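Local coordinates for uncharacterized protein CGL0972 (Corynebacterium glutamicum, PDB 2VQG) that probably forms an anion-specific, alpha-helical porin channel in the outer membrane of this bacterium, at residues 33-36 against 37-41. Numbering follows the deposited sequence.
Sequences GVLE and EGQYN. With ZN (zinc ion), chain O; ZN (zinc ion), chain K.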
loop_
_atom_site.group_PDB
_atom_site.type_symbol
_atom_site.label_atom_id
_atom_site.label_comp_id
_atom_site.label_asym_id
_atom_site.label_seq_id
_atom_site.Cartn_x
_atom_site.Cartn_y
_atom_site.Cartn_z
ATOM N N GLY A 33 10.009 -2.524 1.655
ATOM C CA GLY A 33 10.659 -1.219 1.496
ATOM C C GLY A 33 9.735 -0.082 1.082
ATOM O O GLY A 33 10.201 0.899 0.504
ATOM N N VAL A 34 8.434 -0.213 1.358
ATOM C CA VAL A 34 7.447 0.799 0.941
ATOM C C VAL A 34 6.865 1.607 2.105
ATOM O O VAL A 34 6.451 2.758 1.926
ATOM C CB VAL A 34 6.287 0.216 0.075
ATOM C CG1 VAL A 34 6.800 -0.334 -1.265
ATOM C CG2 VAL A 34 5.482 -0.875 0.838
ATOM N N LEU A 35 6.855 1.030 3.301
ATOM C CA LEU A 35 6.315 1.732 4.465
ATOM C C LEU A 35 7.406 2.393 5.279
ATOM O O LEU A 35 8.424 1.747 5.582
ATOM C CB LEU A 35 5.530 0.762 5.363
ATOM C CG LEU A 35 4.880 1.298 6.644
ATOM C CD1 LEU A 35 3.794 2.310 6.343
ATOM C CD2 LEU A 35 4.298 0.114 7.393
ATOM N N GLU A 36 7.175 3.663 5.622
ATOM C CA GLU A 36 8.033 4.416 6.536
ATOM C C GLU A 36 7.269 5.350 7.490
ATOM O O GLU A 36 6.036 5.415 7.476
ATOM C CB GLU A 36 9.071 5.209 5.763
ATOM C CG GLU A 36 8.511 6.378 4.967
ATOM C CD GLU A 36 9.529 6.908 3.992
ATOM O OE1 GLU A 36 10.408 6.105 3.572
ATOM O OE2 GLU A 36 9.465 8.117 3.637
ATOM N N GLU A 37 8.045 6.092 8.280
ATOM C CA GLU A 37 7.566 6.894 9.383
ATOM C C GLU A 37 6.978 8.235 8.928
ATOM O O GLU A 37 7.519 8.891 8.031
ATOM C CB GLU A 37 8.731 7.135 10.339
ATOM C CG GLU A 37 8.327 7.592 11.714
ATOM C CD GLU A 37 7.402 6.605 12.375
ATOM O OE1 GLU A 37 7.608 5.384 12.180
ATOM O OE2 GLU A 37 6.463 7.050 13.074
ATOM N N GLY A 38 5.872 8.632 9.555
ATOM C CA GLY A 38 5.241 9.924 9.260
ATOM C C GLY A 38 4.713 9.965 7.845
ATOM O O GLY A 38 4.503 11.036 7.269
ATOM N N GLN A 39 4.509 8.782 7.278
ATOM C CA GLN A 39 4.083 8.670 5.915
ATOM C C GLN A 39 2.589 8.933 5.820
ATOM O O GLN A 39 1.812 8.488 6.668
ATOM C CB GLN A 39 4.415 7.270 5.407
ATOM C CG GLN A 39 4.605 7.160 3.935
ATOM C CD GLN A 39 4.936 5.735 3.524
ATOM O OE1 GLN A 39 4.676 4.796 4.275
ATOM N NE2 GLN A 39 5.511 5.568 2.329
ATOM N N TYR A 40 2.201 9.673 4.787
ATOM C CA TYR A 40 0.800 9.853 4.445
ATOM C C TYR A 40 0.326 8.708 3.585
ATOM O O TYR A 40 1.145 8.060 2.919
ATOM C CB TYR A 40 0.618 11.166 3.691
ATOM C CG TYR A 40 0.732 12.357 4.611
ATOM C CD1 TYR A 40 -0.295 12.666 5.499
ATOM C CD2 TYR A 40 1.869 13.160 4.609
ATOM C CE1 TYR A 40 -0.202 13.736 6.358
ATOM C CE2 TYR A 40 1.974 14.252 5.469
ATOM C CZ TYR A 40 0.934 14.532 6.346
ATOM O OH TYR A 40 1.019 15.615 7.214
ATOM N N ASN A 41 -0.986 8.476 3.576
ATOM C CA ASN A 41 -1.602 7.474 2.701
ATOM C C ASN A 41 -1.071 7.590 1.260
ATOM O O ASN A 41 -0.559 6.616 0.687
ATOM C CB ASN A 41 -3.141 7.606 2.761
ATOM C CG ASN A 41 -3.865 6.658 1.801
ATOM O OD1 ASN A 41 -3.526 6.565 0.613
ATOM N ND2 ASN A 41 -4.886 5.972 2.306
HETATM ZN ZN ZN O . 11.137 7.525 2.052
HETATM ZN ZN ZN K . 5.230 5.307 13.727
HETATM O O HOH W 1 11.165 9.971 2.145
#
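Gln-39 reaches back over a type II beta turn, Glu-36 to Gln-39, and bonds to the backbone of Val-34, before the turn, and of Glu-36, its first residue. The turn lies in the loop between helix 19-31 and helix 41-52, with Gly-38 at positive phi in its third position.

Two hydrogen bonds hold the buried amide. NE2 of Gln-39 donates to O of Val-34 at 3.0 Å, nearly in line with that carbonyl and 8° out of the amide plane. OE1 of Gln-39 accepts from N of Glu-36 at 3.1 Å. This N-H points straight at the oxygen (171°) but comes from above the carbonyl plane. With both ends gripped, the amide's flip state is fixed. CG of Gln-39 lies anti to the backbone N (chi1 -154°), and the extended chain beyond it carries the amide back to Val-34 and Glu-36.

The methyl CD1 of Leu-35 rests 3.4 Å from OE1 of Gln-39. Leu-35 packs on Leu-29 of helix 19-31, while Val-34 and Gln-39 touch Leu-44 of helix 41-52.

The glutamates bind separate zinc ions. Glu-37 uses OE2, at 2.2 Å. Glu-36 chelates the other through OE1 (2.2 Å) and OE2 (2.4 Å), joined by a water and two atoms from elsewhere.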